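Local coordinates for FMN reductase (NADPH) (Bacillus subtilis, PDB 3N2S), which catalyses the NADPH-dependent reduction of FMN and also reduces nitroaromatic compounds, quinones and azo dyes, at residues M128-C133 against L161-P166; N10-R15 against N168-K173; V62-Q67 against C133-I138. All blocks are in the same frame, centred on the assembly; numbering follows the deposited sequence.

Interaction 1: M128-C133 against L161-P166; sequences MGLGIC and LAVGHP. With FMN (flavin mononucleotide), chain E.
Ile132 and Val163 form a non-hydrogen-bonded pair between the hydrogen-bonded pairs Gly131-Gly164 and Cys133-Ala162, where strand 131-135, outermost in this chain's four-stranded antiparallel sheet, runs beside 155-164. Each flanking pair makes two backbone bonds, the straightest from Gly131 N to Gly164 O, 2.8 Å at 168°. Packing is tight and apolar on one face, where Ile132 and Leu161 meet helix 104-127 and Val163 meets Leu30 of helix 24-35. Ile132 CG2 lies 4.0 Å from Val163 CG2 and its CD1 meets Leu161 CD1, branching letting one residue touch two neighbours. On the other face glycine suits position 131, since a beta carbon would press on Pro166 CG, already 3.7 Å from Gly131 N.

Beyond the strand ends Gly129, His165 and Pro166 approach solvent, but buried Leu130 keeps CD2 over the centre of the His165 ring, 3.7 Å from the centroid, a CH-pi contact. An alanine in place of His165 would probably leave that methyl uncovered, with a gap beside Leu130.

At the inner end a chi1 of -166° puts Cys133 SG anti to its backbone N and 3.6 Å from FMN N1. Backbone bonding and apolar packing thus probably help to place the sulfur in the flavin pocket wall.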
loop_
_atom_site.group_PDB
_atom_site.type_symbol
_atom_site.label_atom_id
_atom_site.label_comp_id
_atom_site.label_asym_id
_atom_site.label_seq_id
_atom_site.Cartn_x
_atom_site.Cartn_y
_atom_site.Cartn_z
HETATM N N MSE A 128 14.993 6.342 12.121
HETATM C CA MSE A 128 16.369 6.860 12.067
HETATM C C MSE A 128 16.429 8.366 12.354
HETATM O O MSE A 128 17.511 8.944 12.347
HETATM C CB MSE A 128 16.987 6.600 10.679
HETATM C CG MSE A 128 17.222 5.129 10.358
HETATM SE SE MSE A 128 17.788 4.964 8.498
HETATM C CE MSE A 128 16.641 3.649 7.896
ATOM N N GLY A 129 15.274 8.985 12.556
ATOM C CA GLY A 129 15.158 10.424 12.775
ATOM C C GLY A 129 15.053 11.191 11.469
ATOM O O GLY A 129 15.153 12.424 11.450
ATOM N N LEU A 130 14.862 10.475 10.346
ATOM C CA LEU A 130 14.702 11.158 9.068
ATOM C C LEU A 130 13.223 11.514 8.877
ATOM O O LEU A 130 12.360 10.936 9.522
ATOM C CB LEU A 130 15.204 10.289 7.877
ATOM C CG LEU A 130 16.688 9.885 7.883
ATOM C CD1 LEU A 130 16.936 8.705 6.952
ATOM C CD2 LEU A 130 17.591 11.077 7.548
ATOM N N GLY A 131 12.963 12.476 8.007
ATOM C CA GLY A 131 11.619 12.886 7.640
ATOM C C GLY A 131 11.281 12.338 6.270
ATOM O O GLY A 131 12.189 12.077 5.456
ATOM N N ILE A 132 9.971 12.109 6.026
ATOM C CA ILE A 132 9.493 11.620 4.730
ATOM C C ILE A 132 8.284 12.420 4.258
ATOM O O ILE A 132 7.511 12.934 5.069
ATOM C CB ILE A 132 9.193 10.076 4.708
ATOM C CG1 ILE A 132 7.973 9.661 5.586
ATOM C CG2 ILE A 132 10.415 9.215 5.038
ATOM C CD1 ILE A 132 6.576 9.643 4.847
ATOM N N CYS A 133 8.060 12.409 2.942
ATOM C CA CYS A 133 6.857 12.944 2.325
ATOM C C CYS A 133 6.593 12.178 1.046
ATOM O O CYS A 133 7.457 12.119 0.167
ATOM C CB CYS A 133 6.898 14.456 2.084
ATOM S SG CYS A 133 5.274 15.165 1.685
ATOM N N LEU A 161 8.843 9.337 -2.968
ATOM C CA LEU A 161 9.026 9.406 -1.527
ATOM C C LEU A 161 10.276 10.227 -1.292
ATOM O O LEU A 161 11.370 9.785 -1.641
ATOM C CB LEU A 161 9.145 8.008 -0.868
ATOM C CG LEU A 161 9.119 8.006 0.671
ATOM C CD1 LEU A 161 7.701 8.406 1.206
ATOM C CD2 LEU A 161 9.559 6.636 1.230
ATOM N N ALA A 162 10.095 11.461 -0.801
ATOM C CA ALA A 162 11.176 12.370 -0.463
ATOM C C ALA A 162 11.620 11.981 0.943
ATOM O O ALA A 162 10.783 11.786 1.818
ATOM C CB ALA A 162 10.686 13.813 -0.490
ATOM N N VAL A 163 12.925 11.742 1.124
ATOM C CA VAL A 163 13.493 11.343 2.413
ATOM C C VAL A 163 14.674 12.281 2.714
ATOM O O VAL A 163 15.451 12.575 1.816
ATOM C CB VAL A 163 13.959 9.854 2.433
ATOM C CG1 VAL A 163 14.408 9.452 3.839
ATOM C CG2 VAL A 163 12.860 8.898 1.924
ATOM N N GLY A 164 14.793 12.736 3.951
ATOM C CA GLY A 164 15.910 13.597 4.323
ATOM C C GLY A 164 15.947 13.967 5.788
ATOM O O GLY A 164 15.116 13.509 6.583
ATOM N N HIS A 165 16.920 14.812 6.141
ATOM C CA HIS A 165 17.124 15.325 7.496
ATOM C C HIS A 165 16.190 16.510 7.627
ATOM O O HIS A 165 16.294 17.434 6.829
ATOM C CB HIS A 165 18.599 15.756 7.699
ATOM C CG HIS A 165 19.551 14.600 7.675
ATOM N ND1 HIS A 165 19.819 13.874 8.814
ATOM C CD2 HIS A 165 20.219 14.042 6.635
ATOM C CE1 HIS A 165 20.656 12.919 8.445
ATOM N NE2 HIS A 165 20.929 12.981 7.146
ATOM N N PRO A 166 15.199 16.487 8.543
ATOM C CA PRO A 166 14.264 17.617 8.606
ATOM C C PRO A 166 14.916 18.944 9.013
ATOM O O PRO A 166 15.759 18.956 9.907
ATOM C CB PRO A 166 13.219 17.153 9.629
ATOM C CG PRO A 166 13.411 15.652 9.755
ATOM C CD PRO A 166 14.872 15.458 9.548
HETATM N N1 FMN E . 2.067 15.650 0.156
HETATM C C2 FMN E . 2.579 16.600 -0.672
HETATM O O2 FMN E . 3.017 17.673 -0.214
HETATM N N3 FMN E . 2.621 16.401 -2.016
HETATM C C4 FMN E . 2.217 15.277 -2.694
HETATM O O4 FMN E . 2.293 15.152 -3.923
HETATM C C4A FMN E . 1.675 14.197 -1.839
HETATM N N5 FMN E . 1.317 13.054 -2.372
HETATM C C5A FMN E . 0.960 12.012 -1.489
HETATM C C6 FMN E . 0.687 10.741 -2.059
HETATM C C7 FMN E . 0.433 9.643 -1.250
HETATM C C7M FMN E . 0.253 8.275 -1.892
HETATM C C8 FMN E . 0.325 9.815 0.185
HETATM C C8M FMN E . -0.014 8.679 1.085
HETATM C C9 FMN E . 0.569 11.091 0.774
HETATM C C9A FMN E . 0.868 12.210 -0.037
HETATM N N10 FMN E . 1.218 13.484 0.481
HETATM C C10 FMN E . 1.658 14.486 -0.326
HETATM C "C1'" FMN E . 1.174 13.705 1.944
HETATM C "C2'" FMN E . -0.286 13.868 2.392
HETATM O "O2'" FMN E . -0.675 15.125 2.023
HETATM C "C3'" FMN E . -0.295 13.769 3.914
HETATM O "O3'" FMN E . 0.143 12.419 4.254
HETATM C "C4'" FMN E . -1.721 14.113 4.539
HETATM O "O4'" FMN E . -1.887 15.542 4.454
HETATM C "C5'" FMN E . -1.714 13.768 6.053
HETATM O "O5'" FMN E . -0.655 14.564 6.665
HETATM P P FMN E . 0.497 13.890 7.575
HETATM O O1P FMN E . -0.135 13.216 8.766
HETATM O O2P FMN E . 1.350 15.115 7.826
HETATM O O3P FMN E . 1.242 12.964 6.598
#

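Interaction 2: N10-R15 against N168-K173; sequences NHRSIR and NLSGKK. With FMN (flavin mononucleotide), chain E.
The guanidinium of Arg12 lies against the 168-173 loop, with the Gly171-Lys172 peptide over one face and carbonyl oxygens at its edges. It belongs to the Arg-Ser-Ile-Arg sequence of the N-terminal flavin-binding loop in this nitroreductase fold. At one edge Asn10 O is gripped side-on by two nitrogens in the guanidinium plane, NE at 2.9 Å and NH1 at 2.9 Å. At another, Arg12 NH2 crosses to Leu169 O, 3.0 Å away at 164°, although the donor stands above that carbonyl's plane. CG lies between the backbone N and the carbonyl carbon (chi1 83°), and two further bends fold the chain back so that all three nitrogens find acceptors. Arginine suits the place because its flat head carries N-H groups on several edges and can tie two irregular loops together.

Asn168 shapes its own loop with an Asx turn, its OD1 accepting from Ser170 N. Ile14 lies alongside, its CD1 3.3 Å from Leu169 O. Waters fill in between: one links Ser13 O to Ser170 OG, another Arg15 N to Asn168 O.

Toward the cofactor the loop becomes a cradle. Ser13 N points almost straight at the phosphate atom O2P, 2.9 Å away at 178°. The Arg15 guanidinium turns its edge to the pyrimidine end of the flavin, NE donating to FMN O2 at 2.7 Å and NH2 to FMN N1 at 3.1 Å; this charge would probably steady negative charge building up there on reduction. From the other loop Lys173, which also makes a cation-pi contact with Tyr42 of the second subunit, brings NZ to 2.8 Å from the ribityl hydroxyl oxygen FMN O4'.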
loop_
_atom_site.group_PDB
_atom_site.type_symbol
_atom_site.label_atom_id
_atom_site.label_comp_id
_atom_site.label_asym_id
_atom_site.label_seq_id
_atom_site.Cartn_x
_atom_site.Cartn_y
_atom_site.Cartn_z
ATOM N N ASN A 10 3.940 9.077 15.896
ATOM C CA ASN A 10 4.548 10.415 15.845
ATOM C C ASN A 10 4.609 10.989 14.410
ATOM O O ASN A 10 4.967 12.165 14.219
ATOM C CB ASN A 10 5.986 10.357 16.439
ATOM C CG ASN A 10 6.633 11.702 16.643
ATOM O OD1 ASN A 10 6.096 12.576 17.321
ATOM N ND2 ASN A 10 7.765 11.925 15.990
ATOM N N HIS A 11 4.287 10.152 13.390
ATOM C CA HIS A 11 4.393 10.586 11.998
ATOM C C HIS A 11 3.719 11.905 11.635
ATOM O O HIS A 11 2.571 12.148 12.000
ATOM C CB HIS A 11 3.876 9.500 11.017
ATOM C CG HIS A 11 3.698 10.048 9.623
ATOM N ND1 HIS A 11 2.478 10.536 9.192
ATOM C CD2 HIS A 11 4.618 10.289 8.667
ATOM C CE1 HIS A 11 2.691 11.018 7.979
ATOM N NE2 HIS A 11 3.952 10.880 7.616
ATOM N N ARG A 12 4.426 12.703 10.829
ATOM C CA ARG A 12 3.954 13.875 10.109
ATOM C C ARG A 12 4.811 13.995 8.863
ATOM O O ARG A 12 5.982 13.589 8.879
ATOM C CB ARG A 12 3.913 15.174 10.952
ATOM C CG ARG A 12 5.227 15.974 11.091
ATOM C CD ARG A 12 6.340 15.249 11.868
ATOM N NE ARG A 12 5.889 14.709 13.159
ATOM C CZ ARG A 12 5.804 15.408 14.289
ATOM N NH1 ARG A 12 5.378 14.829 15.401
ATOM N NH2 ARG A 12 6.121 16.695 14.311
ATOM N N SER A 13 4.205 14.486 7.759
ATOM C CA SER A 13 4.914 14.696 6.500
ATOM C C SER A 13 5.908 15.840 6.704
ATOM O O SER A 13 5.569 16.853 7.330
ATOM C CB SER A 13 3.933 15.035 5.383
ATOM O OG SER A 13 3.156 13.890 5.069
ATOM N N ILE A 14 7.140 15.660 6.225
ATOM C CA ILE A 14 8.169 16.684 6.342
ATOM C C ILE A 14 8.389 17.256 4.941
ATOM O O ILE A 14 8.659 16.515 3.980
ATOM C CB ILE A 14 9.467 16.107 6.997
ATOM C CG1 ILE A 14 9.215 15.646 8.461
ATOM C CG2 ILE A 14 10.636 17.088 6.874
ATOM C CD1 ILE A 14 8.749 16.752 9.500
ATOM N N ARG A 15 8.229 18.569 4.820
ATOM C CA ARG A 15 8.353 19.221 3.524
ATOM C C ARG A 15 9.492 20.245 3.507
ATOM O O ARG A 15 9.603 21.030 2.571
ATOM C CB ARG A 15 7.007 19.849 3.114
ATOM C CG ARG A 15 5.916 18.814 2.881
ATOM C CD ARG A 15 4.602 19.492 2.518
ATOM N NE ARG A 15 3.551 18.502 2.268
ATOM C CZ ARG A 15 2.754 18.005 3.206
ATOM N NH1 ARG A 15 2.846 18.434 4.461
ATOM N NH2 ARG A 15 1.819 17.117 2.888
ATOM N N ASN A 168 12.680 21.536 9.500
ATOM C CA ASN A 168 11.509 21.973 10.268
ATOM C C ASN A 168 10.696 20.704 10.559
ATOM O O ASN A 168 10.454 19.923 9.634
ATOM C CB ASN A 168 10.688 22.991 9.451
ATOM C CG ASN A 168 9.519 23.626 10.166
ATOM O OD1 ASN A 168 8.600 22.958 10.665
ATOM N ND2 ASN A 168 9.492 24.950 10.159
ATOM N N LEU A 169 10.314 20.476 11.827
ATOM C CA LEU A 169 9.575 19.272 12.229
ATOM C C LEU A 169 8.069 19.318 12.012
ATOM O O LEU A 169 7.418 18.279 12.148
ATOM C CB LEU A 169 9.911 18.822 13.669
ATOM C CG LEU A 169 11.361 18.369 13.958
ATOM C CD1 LEU A 169 11.614 18.281 15.448
ATOM C CD2 LEU A 169 11.698 17.017 13.289
ATOM N N SER A 170 7.513 20.507 11.675
ATOM C CA SER A 170 6.084 20.706 11.433
ATOM C C SER A 170 5.262 20.209 12.660
ATOM O O SER A 170 5.727 20.305 13.801
ATOM C CB SER A 170 5.675 20.023 10.117
ATOM O OG SER A 170 4.301 20.182 9.806
ATOM N N GLY A 171 4.084 19.659 12.412
ATOM C CA GLY A 171 3.213 19.136 13.459
ATOM C C GLY A 171 2.288 18.063 12.933
ATOM O O GLY A 171 2.068 17.961 11.719
ATOM N N LYS A 172 1.733 17.272 13.840
ATOM C CA LYS A 172 0.817 16.177 13.495
ATOM C C LYS A 172 -0.540 16.675 13.040
ATOM O O LYS A 172 -1.008 17.703 13.526
ATOM C CB LYS A 172 0.644 15.213 14.675
ATOM C CG LYS A 172 1.817 14.266 14.901
ATOM C CD LYS A 172 1.817 13.647 16.304
ATOM C CE LYS A 172 0.677 12.679 16.543
ATOM N NZ LYS A 172 0.841 11.938 17.821
ATOM N N LYS A 173 -1.166 15.953 12.108
ATOM C CA LYS A 173 -2.497 16.251 11.594
ATOM C C LYS A 173 -3.479 15.252 12.191
ATOM O O LYS A 173 -3.241 14.052 12.094
ATOM C CB LYS A 173 -2.508 16.148 10.057
ATOM C CG LYS A 173 -2.162 17.441 9.365
ATOM C CD LYS A 173 -2.136 17.175 7.879
ATOM C CE LYS A 173 -3.004 18.108 7.105
ATOM N NZ LYS A 173 -2.947 17.789 5.676
HETATM N N1 FMN E . 2.067 15.650 0.156
HETATM C C2 FMN E . 2.579 16.600 -0.672
HETATM O O2 FMN E . 3.017 17.673 -0.214
HETATM N N3 FMN E . 2.621 16.401 -2.016
HETATM C C4 FMN E . 2.217 15.277 -2.694
HETATM O O4 FMN E . 2.293 15.152 -3.923
HETATM C C4A FMN E . 1.675 14.197 -1.839
HETATM N N5 FMN E . 1.317 13.054 -2.372
HETATM C C5A FMN E . 0.960 12.012 -1.489
HETATM C C6 FMN E . 0.687 10.741 -2.059
HETATM C C7 FMN E . 0.433 9.643 -1.250
HETATM C C7M FMN E . 0.253 8.275 -1.892
HETATM C C8 FMN E . 0.325 9.815 0.185
HETATM C C8M FMN E . -0.014 8.679 1.085
HETATM C C9 FMN E . 0.569 11.091 0.774
HETATM C C9A FMN E . 0.868 12.210 -0.037
HETATM N N10 FMN E . 1.218 13.484 0.481
HETATM C C10 FMN E . 1.658 14.486 -0.326
HETATM C "C1'" FMN E . 1.174 13.705 1.944
HETATM C "C2'" FMN E . -0.286 13.868 2.392
HETATM O "O2'" FMN E . -0.675 15.125 2.023
HETATM C "C3'" FMN E . -0.295 13.769 3.914
HETATM O "O3'" FMN E . 0.143 12.419 4.254
HETATM C "C4'" FMN E . -1.721 14.113 4.539
HETATM O "O4'" FMN E . -1.887 15.542 4.454
HETATM C "C5'" FMN E . -1.714 13.768 6.053
HETATM O "O5'" FMN E . -0.655 14.564 6.665
HETATM P P FMN E . 0.497 13.890 7.575
HETATM O O1P FMN E . -0.135 13.216 8.766
HETATM O O2P FMN E . 1.350 15.115 7.826
HETATM O O3P FMN E . 1.242 12.964 6.598
HETATM O O HOH W 1 0.343 13.742 11.281
HETATM O O HOH W 2 3.456 18.344 8.055
HETATM O O HOH W 3 8.623 20.341 7.169
#

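Interaction 3: V62-Q67 against C133-I138; sequences VLAGNQ and CYIGGI. With FMN (flavin mononucleotide), chain E.
Ala64 and Gln67 meet Ile135, Gly137 and Ile138 in the wall of the flavin pocket, just where helix 54-63 ends in a Schellman motif at Gly65, whose positive phi suits glycine. Along 133-138, Tyr134 comes first on the cofactor side: its CB packs on the dimethylbenzene part of the flavin, the methyl C8M lies over one face of its ring, and Leu116 of the second subunit packs against it. Ile135 then turns to the other segment. Its CG2, anti to the backbone N, rests 3.8 Å from Ala64 CB, while CD1 reaches to 3.7 Å from Gln67 OE1, an apolar neighbour of the amide oxygen.

Gly136 gives its N-H to FMN N5, 2.8 Å away at 172°. A side chain here would run into FMN C6, so glycine allows the backbone to come this close. Gly137 N donates to FMN O4 at 3.1 Å, and a beta carbon on Gly137 would collide with Gln67 NE2 and Ala64 O. Its own carbonyl oxygen takes a C-H...O contact from Ala64 CA at 3.4 Å. Ile138 closes the run, packing loosely through CG2 on the Ala64 methyl.

Gln67 adds the bonds from the other segment. OE1 accepts from FMN N3 at 2.7 Å, and NE2 spends one hydrogen on FMN O4 at 3.0 Å and the other on Ala64 O at 2.8 Å, nearly straight at 176°. These bonds fix the amide's rotation, matching acceptor to N3 and donor to O4. Two donors on O4 and one on N5 would probably draw electron density away from the isoalloxazine, making N5 readier to take up hydride.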
loop_
_atom_site.group_PDB
_atom_site.type_symbol
_atom_site.label_atom_id
_atom_site.label_comp_id
_atom_site.label_asym_id
_atom_site.label_seq_id
_atom_site.Cartn_x
_atom_site.Cartn_y
_atom_site.Cartn_z
ATOM N N VAL A 62 8.784 19.699 -10.993
ATOM C CA VAL A 62 7.916 20.492 -11.883
ATOM C C VAL A 62 6.676 19.695 -12.254
ATOM O O VAL A 62 5.548 20.191 -12.080
ATOM C CB VAL A 62 8.665 21.013 -13.141
ATOM C CG1 VAL A 62 7.699 21.683 -14.120
ATOM C CG2 VAL A 62 9.763 21.979 -12.734
ATOM N N LEU A 63 6.874 18.448 -12.732
ATOM C CA LEU A 63 5.767 17.561 -13.117
ATOM C C LEU A 63 4.834 17.316 -11.942
ATOM O O LEU A 63 3.627 17.243 -12.144
ATOM C CB LEU A 63 6.290 16.230 -13.719
ATOM C CG LEU A 63 7.127 16.354 -15.009
ATOM C CD1 LEU A 63 7.866 15.043 -15.335
ATOM C CD2 LEU A 63 6.283 16.851 -16.176
ATOM N N ALA A 64 5.374 17.262 -10.709
ATOM C CA ALA A 64 4.592 17.036 -9.481
ATOM C C ALA A 64 3.767 18.269 -9.025
ATOM O O ALA A 64 3.000 18.203 -8.054
ATOM C CB ALA A 64 5.510 16.549 -8.360
ATOM N N GLY A 65 3.918 19.374 -9.745
ATOM C CA GLY A 65 3.227 20.625 -9.473
ATOM C C GLY A 65 4.075 21.624 -8.699
ATOM O O GLY A 65 3.537 22.388 -7.895
ATOM N N ASN A 66 5.398 21.636 -8.938
ATOM C CA ASN A 66 6.380 22.509 -8.270
ATOM C C ASN A 66 6.447 22.271 -6.769
ATOM O O ASN A 66 5.995 23.084 -5.954
ATOM C CB ASN A 66 6.189 24.000 -8.629
ATOM C CG ASN A 66 6.359 24.246 -10.097
ATOM O OD1 ASN A 66 7.416 24.017 -10.663
ATOM N ND2 ASN A 66 5.306 24.650 -10.745
ATOM N N GLN A 67 6.978 21.107 -6.405
ATOM C CA GLN A 67 7.100 20.721 -5.018
ATOM C C GLN A 67 8.597 20.730 -4.720
ATOM O O GLN A 67 9.303 19.835 -5.163
ATOM C CB GLN A 67 6.433 19.356 -4.782
ATOM C CG GLN A 67 4.950 19.368 -5.172
ATOM C CD GLN A 67 4.183 18.232 -4.563
ATOM O OE1 GLN A 67 4.313 17.964 -3.376
ATOM N NE2 GLN A 67 3.345 17.565 -5.351
ATOM N N CYS A 133 8.060 12.409 2.942
ATOM C CA CYS A 133 6.857 12.944 2.325
ATOM C C CYS A 133 6.593 12.178 1.046
ATOM O O CYS A 133 7.457 12.119 0.167
ATOM C CB CYS A 133 6.898 14.456 2.084
ATOM S SG CYS A 133 5.274 15.165 1.685
ATOM N N TYR A 134 5.408 11.544 0.973
ATOM C CA TYR A 134 4.975 10.841 -0.245
ATOM C C TYR A 134 4.638 11.899 -1.277
ATOM O O TYR A 134 4.184 12.978 -0.909
ATOM C CB TYR A 134 3.719 10.024 0.028
ATOM C CG TYR A 134 3.968 8.693 0.687
ATOM C CD1 TYR A 134 3.974 7.517 -0.056
ATOM C CD2 TYR A 134 4.171 8.600 2.064
ATOM C CE1 TYR A 134 4.196 6.283 0.546
ATOM C CE2 TYR A 134 4.370 7.370 2.682
ATOM C CZ TYR A 134 4.395 6.215 1.915
ATOM O OH TYR A 134 4.560 5.006 2.513
ATOM N N ILE A 135 4.887 11.614 -2.573
ATOM C CA ILE A 135 4.649 12.559 -3.672
ATOM C C ILE A 135 3.822 11.890 -4.778
ATOM O O ILE A 135 4.371 11.320 -5.721
ATOM C CB ILE A 135 5.966 13.181 -4.241
ATOM C CG1 ILE A 135 6.914 13.758 -3.100
ATOM C CG2 ILE A 135 5.654 14.232 -5.377
ATOM C CD1 ILE A 135 6.380 15.026 -2.324
ATOM N N GLY A 136 2.514 11.975 -4.630
ATOM C CA GLY A 136 1.557 11.464 -5.610
ATOM C C GLY A 136 1.418 12.418 -6.783
ATOM O O GLY A 136 0.870 12.042 -7.816
ATOM N N GLY A 137 1.909 13.649 -6.611
ATOM C CA GLY A 137 1.904 14.705 -7.617
ATOM C C GLY A 137 2.517 14.299 -8.943
ATOM O O GLY A 137 2.121 14.825 -9.986
ATOM N N ILE A 138 3.455 13.328 -8.934
ATOM C CA ILE A 138 4.057 12.793 -10.176
ATOM C C ILE A 138 2.972 12.192 -11.118
ATOM O O ILE A 138 3.175 12.144 -12.335
ATOM C CB ILE A 138 5.228 11.791 -9.934
ATOM C CG1 ILE A 138 4.754 10.493 -9.242
ATOM C CG2 ILE A 138 6.400 12.460 -9.201
ATOM C CD1 ILE A 138 5.724 9.318 -9.366
HETATM N N1 FMN E . 2.067 15.650 0.156
HETATM C C2 FMN E . 2.579 16.600 -0.672
HETATM O O2 FMN E . 3.017 17.673 -0.214
HETATM N N3 FMN E . 2.621 16.401 -2.016
HETATM C C4 FMN E . 2.217 15.277 -2.694
HETATM O O4 FMN E . 2.293 15.152 -3.923
HETATM C C4A FMN E . 1.675 14.197 -1.839
HETATM N N5 FMN E . 1.317 13.054 -2.372
HETATM C C5A FMN E . 0.960 12.012 -1.489
HETATM C C6 FMN E . 0.687 10.741 -2.059
HETATM C C7 FMN E . 0.433 9.643 -1.250
HETATM C C7M FMN E . 0.253 8.275 -1.892
HETATM C C8 FMN E . 0.325 9.815 0.185
HETATM C C8M FMN E . -0.014 8.679 1.085
HETATM C C9 FMN E . 0.569 11.091 0.774
HETATM C C9A FMN E . 0.868 12.210 -0.037
HETATM N N10 FMN E . 1.218 13.484 0.481
HETATM C C10 FMN E . 1.658 14.486 -0.326
HETATM C "C1'" FMN E . 1.174 13.705 1.944
HETATM C "C2'" FMN E . -0.286 13.868 2.392
HETATM O "O2'" FMN E . -0.675 15.125 2.023
HETATM C "C3'" FMN E . -0.295 13.769 3.914
HETATM O "O3'" FMN E . 0.143 12.419 4.254
HETATM C "C4'" FMN E . -1.721 14.113 4.539
HETATM O "O4'" FMN E . -1.887 15.542 4.454
HETATM C "C5'" FMN E . -1.714 13.768 6.053
HETATM O "O5'" FMN E . -0.655 14.564 6.665
HETATM P P FMN E . 0.497 13.890 7.575
HETATM O O1P FMN E . -0.135 13.216 8.766
HETATM O O2P FMN E . 1.350 15.115 7.826
HETATM O O3P FMN E . 1.242 12.964 6.598
#

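In the fold
All three contacts converge on one FMN, yet they differ in depth and chemistry. Interactions 1 and 3 are buried and share strand 131-135, outermost in this chain's sheet: interaction 1 pairs it with strand 155-164, and interaction 3 sets its far end against the close of helix 54-63. Interaction 2 is partly exposed, joins two loops and relies on charged groups and waters. It docks on interaction 1 where Ile14 N lies 3.0 Å from Ile132 O, a probable hydrogen bond. The cofactor is divided accordingly: 10-15 and 168-173 serve phosphate, ribityl chain and pyrimidine end, while 62-67 and 133-138 hold N3, O4 and N5.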